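Local coordinates for protein Alpha/beta hydrolase (Pseudomonas aeruginosa PAO1, PDB 4R1D) that is the calcium-binding effector Tle4, probably a lipase delivered by the type VI secretion system, captured with its immunity protein Tli4, at residues Glu331-Glu334 against Gly335-Trp338; Ser288-Tyr291 against His292-Cys296. All coordinates share one frame; numbering follows the deposited sequence.

Contact 1. Residues Glu331-Glu334 against Gly335-Trp338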
ATOM      1  N   GLU A 331      22.192  -2.461  -8.591  1.00 17.59           N
ATOM      2  CA  GLU A 331      23.091  -1.299  -8.560  1.00 18.72           C
ATOM      3  C   GLU A 331      23.233  -0.680  -7.171  1.00 17.30           C
ATOM      4  O   GLU A 331      24.062   0.201  -6.939  1.00 19.34           O
ATOM      5  CB  GLU A 331      22.595  -0.231  -9.538  1.00 18.85           C
ATOM      6  CG  GLU A 331      22.703  -0.610 -11.012  1.00 20.48           C
ATOM      7  CD  GLU A 331      21.595  -1.546 -11.470  1.00 28.63           C
ATOM      8  OE1 GLU A 331      20.457  -1.450 -10.950  1.00 28.13           O
ATOM      9  OE2 GLU A 331      21.860  -2.384 -12.361  1.00 28.60           O
ATOM     10  N   TYR A 332      22.393  -1.125  -6.253  1.00 16.00           N
ATOM     11  CA  TYR A 332      22.405  -0.643  -4.876  1.00 15.34           C
ATOM     12  C   TYR A 332      23.803  -0.793  -4.291  1.00 16.09           C
ATOM     13  O   TYR A 332      24.416  -1.842  -4.444  1.00 17.02           O
ATOM     14  CB  TYR A 332      21.435  -1.529  -4.103  1.00 14.88           C
ATOM     15  CG  TYR A 332      21.269  -1.286  -2.628  1.00 16.16           C
ATOM     16  CD1 TYR A 332      20.350  -0.359  -2.158  1.00 16.32           C
ATOM     17  CD2 TYR A 332      21.965  -2.050  -1.697  1.00 15.58           C
ATOM     18  CE1 TYR A 332      20.155  -0.184  -0.801  1.00 15.97           C
ATOM     19  CE2 TYR A 332      21.776  -1.884  -0.345  1.00 16.14           C
ATOM     20  CZ  TYR A 332      20.869  -0.941   0.099  1.00 18.96           C
ATOM     21  OH  TYR A 332      20.668  -0.758   1.444  1.00 17.28           O
ATOM     22  N   ARG A 333      24.309   0.249  -3.636  1.00 13.26           N
ATOM     23  CA  ARG A 333      25.616   0.166  -2.977  1.00 16.22           C
ATOM     24  C   ARG A 333      26.705  -0.142  -4.013  1.00 19.31           C
ATOM     25  O   ARG A 333      27.697  -0.816  -3.718  1.00 19.11           O
ATOM     26  CB  ARG A 333      25.566  -0.900  -1.875  1.00 16.07           C
ATOM     27  CG  ARG A 333      26.638  -0.782  -0.791  1.00 18.62           C
ATOM     28  CD  ARG A 333      26.221  -1.570   0.441  1.00 21.07           C
ATOM     29  NE  ARG A 333      27.271  -1.633   1.451  1.00 18.05           N
ATOM     30  CZ  ARG A 333      27.085  -2.054   2.695  1.00 16.40           C
ATOM     31  NH1 ARG A 333      25.868  -2.421   3.116  1.00 16.77           N
ATOM     32  NH2 ARG A 333      28.117  -2.095   3.526  1.00 17.51           N
ATOM     33  N   GLU A 334      26.504   0.367  -5.226  1.00 18.37           N
ATOM     34  CA  GLU A 334      27.434   0.169  -6.333  1.00 19.04           C
ATOM     35  C   GLU A 334      27.768  -1.317  -6.527  1.00 23.21           C
ATOM     36  O   GLU A 334      28.893  -1.671  -6.887  1.00 22.83           O
ATOM     37  CB  GLU A 334      28.716   1.000  -6.115  1.00 20.22           C
ATOM     38  CG  GLU A 334      28.486   2.526  -6.043  1.00 29.57           C
ATOM     39  CD  GLU A 334      29.714   3.306  -5.566  1.00 40.02           C
ATOM     40  OE1 GLU A 334      30.346   2.889  -4.568  1.00 41.44           O
ATOM     41  OE2 GLU A 334      30.045   4.348  -6.178  1.00 38.03           O
ATOM     42  N   GLY A 335      26.785  -2.178  -6.283  1.00 19.05           N
ATOM     43  CA  GLY A 335      26.937  -3.608  -6.493  1.00 21.48           C
ATOM     44  C   GLY A 335      27.594  -4.365  -5.349  1.00 17.85           C
ATOM     45  O   GLY A 335      27.741  -5.590  -5.413  1.00 22.13           O
ATOM     46  N   ARG A 336      27.977  -3.659  -4.289  1.00 21.19           N
ATOM     47  CA  ARG A 336      28.630  -4.326  -3.158  1.00 18.41           C
ATOM     48  C   ARG A 336      27.629  -5.034  -2.248  1.00 21.70           C
ATOM     49  O   ARG A 336      26.438  -4.720  -2.261  1.00 18.05           O
ATOM     50  CB  ARG A 336      29.497  -3.348  -2.368  1.00 17.24           C
ATOM     51  CG  ARG A 336      30.723  -2.864  -3.136  1.00 25.35           C
ATOM     52  CD  ARG A 336      31.622  -1.993  -2.272  1.00 25.69           C
ATOM     53  NE  ARG A 336      30.914  -0.799  -1.825  1.00 24.32           N
ATOM     54  CZ  ARG A 336      30.777   0.300  -2.554  1.00 24.68           C
ATOM     55  NH1 ARG A 336      31.323   0.367  -3.760  1.00 23.21           N
ATOM     56  NH2 ARG A 336      30.105   1.333  -2.071  1.00 27.34           N
ATOM     57  N   PRO A 337      28.111  -6.007  -1.460  1.00 20.97           N
ATOM     58  CA  PRO A 337      27.226  -6.739  -0.551  1.00 17.95           C
ATOM     59  C   PRO A 337      26.692  -5.907   0.609  1.00 18.55           C
ATOM     60  O   PRO A 337      27.314  -4.927   1.028  1.00 19.39           O
ATOM     61  CB  PRO A 337      28.118  -7.867  -0.030  1.00 18.46           C
ATOM     62  CG  PRO A 337      29.517  -7.330  -0.150  1.00 17.00           C
ATOM     63  CD  PRO A 337      29.493  -6.520  -1.424  1.00 19.68           C
ATOM     64  N   TRP A 338      25.527  -6.309   1.110  1.00 16.26           N
ATOM     65  CA  TRP A 338      24.894  -5.662   2.249  1.00 17.46           C
ATOM     66  C   TRP A 338      24.361  -6.674   3.253  1.00 17.46           C
ATOM     67  O   TRP A 338      23.906  -6.314   4.323  1.00 17.35           O
ATOM     68  CB  TRP A 338      23.771  -4.738   1.773  1.00 16.05           C
ATOM     69  CG  TRP A 338      22.770  -5.370   0.833  1.00 18.58           C
ATOM     70  CD1 TRP A 338      22.790  -5.327  -0.532  1.00 17.01           C
ATOM     71  CD2 TRP A 338      21.593  -6.104   1.191  1.00 14.77           C
ATOM     72  NE1 TRP A 338      21.699  -5.988  -1.044  1.00 15.43           N
ATOM     73  CE2 TRP A 338      20.956  -6.483  -0.007  1.00 17.20           C
ATOM     74  CE3 TRP A 338      21.023  -6.485   2.410  1.00 15.26           C
ATOM     75  CZ2 TRP A 338      19.763  -7.220  -0.025  1.00 17.41           C
ATOM     76  CZ3 TRP A 338      19.840  -7.225   2.390  1.00 18.25           C
ATOM     77  CH2 TRP A 338      19.229  -7.579   1.178  1.00 16.67           C
TER
HETATM   78  O   HOH W   1      24.390  -4.627  -4.102  1.00 19.07           O
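Gly-335 N donates to Tyr-332 O (3.0 Å), and the next amide, Arg-336 N, repeats the step to Arg-333 O (2.9 Å). Arg-333, Glu-334 and Gly-335 all have positive phi, so these i to i+3 bonds close two overlapping beta-turns with left-handed central residues, in the loop between helix 321-324 and strand 339-342; the second, centred on Glu-334 and Gly-335, is close to type I'. Glycine, with no side chain to obstruct it, suits the last of these positive-phi places. Arg-336 then folds back beside Glu-334. A bend at chi3 (-61°) turns the guanidinium so that NH1 (2.8 Å) and NH2 (3.0 Å) both grip one oxygen, Glu-334 OE1. That oxygen lies near the guanidinium plane, while the carboxylate stands almost perpendicular to it. Arg-333 O sits over the centre of one guanidinium face, and Arg-336 NE turns to Asp-490. One water donates to Tyr-332 O and Arg-336 O and so bridges the two carbonyls. Pro-337, its backbone restricted by its ring, continues the extended run that Arg-336 begins; its O lies over one face of the Arg-333 guanidinium, 3.3 Å from Arg-333 CZ, without hydrogen-bonding to it. Last comes Trp-338. Its five-membered ring receives the edge of Tyr-332 in a T-shaped stack, planes 78° apart, with Tyr-332 CD2 3.6 Å from Trp-338 CD1; its CB meets Arg-333 NH1 at 3.4 Å. Arg-333 reaches this place on an extended chain, CG anti to the backbone N (chi1 -159°), and its NH2 forms salt bridges with Asp-442 and Asp-490. Asp-490, shared by Arg-333 NH2 and Arg-336 NE, would probably balance these two like charges; ion pairs and the Tyr-332/Trp-338 stack together fix the turns.

Contact 2. Residues Ser288-Tyr291 against His292-Cys296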
ATOM      1  N   SER A 288      17.874  -2.054   2.212  1.00 13.97           N
ATOM      2  CA  SER A 288      18.071  -3.309   2.930  1.00 16.99           C
ATOM      3  C   SER A 288      17.075  -3.504   4.091  1.00 14.48           C
ATOM      4  O   SER A 288      16.927  -4.608   4.618  1.00 13.84           O
ATOM      5  CB  SER A 288      19.520  -3.403   3.440  1.00 16.42           C
ATOM      6  OG  SER A 288      19.854  -2.243   4.181  1.00 15.71           O
ATOM      7  N   THR A 289      16.397  -2.440   4.516  1.00 14.97           N
ATOM      8  CA  THR A 289      15.433  -2.620   5.597  1.00 13.57           C
ATOM      9  C   THR A 289      14.354  -3.640   5.247  1.00 14.58           C
ATOM     10  O   THR A 289      13.825  -4.291   6.136  1.00 16.58           O
ATOM     11  CB  THR A 289      14.755  -1.299   6.059  1.00 12.97           C
ATOM     12  OG1 THR A 289      13.935  -0.773   4.998  1.00 17.96           O
ATOM     13  CG2 THR A 289      15.796  -0.275   6.503  1.00 16.47           C
ATOM     14  N   ILE A 290      14.031  -3.798   3.965  1.00 15.12           N
ATOM     15  CA  ILE A 290      12.969  -4.742   3.588  1.00 15.22           C
ATOM     16  C   ILE A 290      13.330  -6.157   4.019  1.00 15.84           C
ATOM     17  O   ILE A 290      12.462  -6.949   4.388  1.00 14.25           O
ATOM     18  CB  ILE A 290      12.628  -4.704   2.066  1.00 16.09           C
ATOM     19  CG1 ILE A 290      11.347  -5.503   1.788  1.00 20.78           C
ATOM     20  CG2 ILE A 290      13.771  -5.257   1.231  1.00 19.11           C
ATOM     21  CD1 ILE A 290      11.002  -5.590   0.308  1.00 27.95           C
ATOM     22  N   TYR A 291      14.623  -6.473   3.995  1.00 13.73           N
ATOM     23  CA  TYR A 291      15.058  -7.783   4.465  1.00 17.27           C
ATOM     24  C   TYR A 291      14.832  -7.912   5.970  1.00 14.22           C
ATOM     25  O   TYR A 291      14.317  -8.910   6.438  1.00 15.97           O
ATOM     26  CB  TYR A 291      16.528  -8.008   4.110  1.00 15.14           C
ATOM     27  CG  TYR A 291      17.038  -9.388   4.435  1.00 15.65           C
ATOM     28  CD1 TYR A 291      17.395  -9.720   5.736  1.00 15.53           C
ATOM     29  CD2 TYR A 291      17.200 -10.343   3.441  1.00 15.78           C
ATOM     30  CE1 TYR A 291      17.871 -10.963   6.045  1.00 14.95           C
ATOM     31  CE2 TYR A 291      17.686 -11.611   3.744  1.00 15.26           C
ATOM     32  CZ  TYR A 291      18.029 -11.902   5.050  1.00 15.26           C
ATOM     33  OH  TYR A 291      18.502 -13.152   5.389  1.00 15.37           O
ATOM     34  N   HIS A 292      15.216  -6.897   6.736  1.00 15.58           N
ATOM     35  CA  HIS A 292      14.978  -6.946   8.174  1.00 14.82           C
ATOM     36  C   HIS A 292      13.505  -7.193   8.456  1.00 16.90           C
ATOM     37  O   HIS A 292      13.146  -8.087   9.220  1.00 16.11           O
ATOM     38  CB  HIS A 292      15.386  -5.639   8.861  1.00 14.86           C
ATOM     39  CG  HIS A 292      14.917  -5.557  10.280  1.00 16.53           C
ATOM     40  ND1 HIS A 292      13.647  -5.141  10.618  1.00 17.97           N
ATOM     41  CD2 HIS A 292      15.525  -5.893  11.443  1.00 20.84           C
ATOM     42  CE1 HIS A 292      13.499  -5.201  11.931  1.00 18.75           C
ATOM     43  NE2 HIS A 292      14.624  -5.654  12.456  1.00 22.19           N
ATOM     44  N   HIS A 293      12.648  -6.391   7.831  1.00 16.51           N
ATOM     45  CA  HIS A 293      11.222  -6.448   8.131  1.00 15.67           C
ATOM     46  C   HIS A 293      10.582  -7.779   7.754  1.00 16.33           C
ATOM     47  O   HIS A 293       9.779  -8.305   8.515  1.00 16.32           O
ATOM     48  CB  HIS A 293      10.496  -5.262   7.491  1.00 14.78           C
ATOM     49  CG  HIS A 293      11.043  -3.942   7.931  1.00 16.74           C
ATOM     50  ND1 HIS A 293      10.857  -2.774   7.224  1.00 20.63           N
ATOM     51  CD2 HIS A 293      11.800  -3.616   9.005  1.00 15.57           C
ATOM     52  CE1 HIS A 293      11.464  -1.781   7.852  1.00 15.37           C
ATOM     53  NE2 HIS A 293      12.046  -2.266   8.936  1.00 20.10           N
ATOM     54  N   MET A 294      10.960  -8.328   6.601  1.00 16.28           N
ATOM     55  CA  MET A 294      10.419  -9.597   6.158  1.00 14.65           C
ATOM     56  C   MET A 294      10.906 -10.767   7.005  1.00 16.74           C
ATOM     57  O   MET A 294      10.211 -11.767   7.132  1.00 15.67           O
ATOM     58  CB  MET A 294      10.725  -9.840   4.675  1.00 14.69           C
ATOM     59  CG  MET A 294       9.953  -8.900   3.748  1.00 16.90           C
ATOM     60  SD  MET A 294      10.182  -9.293   2.009  1.00 16.54           S
ATOM     61  CE  MET A 294       9.168 -10.771   1.920  1.00 17.61           C
ATOM     62  N   ARG A 295      12.094 -10.648   7.581  1.00 17.31           N
ATOM     63  CA  ARG A 295      12.604 -11.744   8.408  1.00 15.09           C
ATOM     64  C   ARG A 295      12.318 -11.579   9.907  1.00 16.20           C
ATOM     65  O   ARG A 295      12.312 -12.573  10.644  1.00 17.90           O
ATOM     66  CB  ARG A 295      14.110 -11.965   8.167  1.00 16.98           C
ATOM     67  CG  ARG A 295      14.471 -12.463   6.763  1.00 16.95           C
ATOM     68  CD  ARG A 295      13.788 -13.770   6.453  1.00 17.13           C
ATOM     69  NE  ARG A 295      14.114 -14.792   7.445  1.00 18.55           N
ATOM     70  CZ  ARG A 295      15.173 -15.597   7.366  1.00 20.70           C
ATOM     71  NH1 ARG A 295      16.007 -15.502   6.341  1.00 18.74           N
ATOM     72  NH2 ARG A 295      15.392 -16.509   8.307  1.00 19.38           N
ATOM     73  N   CYS A 296      12.056 -10.351  10.362  1.00 15.71           N
ATOM     74  CA  CYS A 296      11.942 -10.084  11.805  1.00 16.91           C
ATOM     75  C   CYS A 296      10.670  -9.368  12.253  1.00 17.96           C
ATOM     76  O   CYS A 296      10.439  -9.238  13.454  1.00 19.57           O
ATOM     77  CB  CYS A 296      13.110  -9.222  12.296  1.00 18.07           C
ATOM     78  SG  CYS A 296      14.757  -9.823  11.882  1.00 19.56           S
TER
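A short alpha-helix runs through these residues to Cys-296, and three i to i+4 bonds join its earlier residues to those that follow: His-293 N to Thr-289 O (2.9 Å), Met-294 N to Ile-290 O (3.0 Å) and Arg-295 N to Tyr-291 O (3.0 Å). In this alpha/beta hydrolase chain the helix comes after strand 274-280 of the parallel sheet; it touches helix 310-317 with one face and strand 443-446 with another, and His-292 stacks its ring on Trp-440. Each bonded pair also brings two side chains alongside one another. Thr-289 lies next to His-293, whose ring has one face over the Thr-289 carbonyl oxygen and whose CE1 approaches Thr-289 CB at 3.8 Å; threonine offers its CB to the imidazole while its OG1 is hydrogen-bonded to Ser-287 OG. Ile-290 CG1 packs against Met-294 SD (4.0 Å), and both residues meet Val-317 of helix 310-317. Flexible, unbranched methionine fits such an apolar seam well, its bend at chi3 turning CE away from the isoleucine. Tyr-291 and Arg-295 run side by side toward strand 443-446, their flat groups turned 50° apart. A chi1 of -174° swings the Tyr-291 ring away from its own amide N to where Arg-295 CG can sit over its face, a CH-pi contact 4.1 Å from the centroid. Long arginine thus spends its aliphatic part on the aromatic and carries its charge beyond, where NH2 pairs with Asp-461 and NH1 bonds Trp-375 O. Tyrosine suits its place because the phenol continues to polar partners: Tyr-291 OH is hydrogen-bonded to Tyr-376 O and Trp-445 NE1, and lies 3.6 Å from Arg-295 NH1.

Contact 2 precedes contact 1 in the chain, and although their centres are about 17 Å apart the two touch directly. Ser-288, at the head of the helical segment, is the meeting point: its N-H probably donates to the Tyr-332 hydroxyl of contact 1, with Ser-288 N and Tyr-332 OH 3.2 Å apart, while Trp-338 CE3 packs against Ser-288 CB at 3.6 Å. The same indole reaches the first helical turn, Trp-338 CZ3 lying 3.8 Å from Tyr-291 CB. The aromatic pair of the loop is therefore applied to the start of the helix. Both contacts lie away from the calcium site formed by Glu-152, Asp-156, Phe-202 and Asp-203.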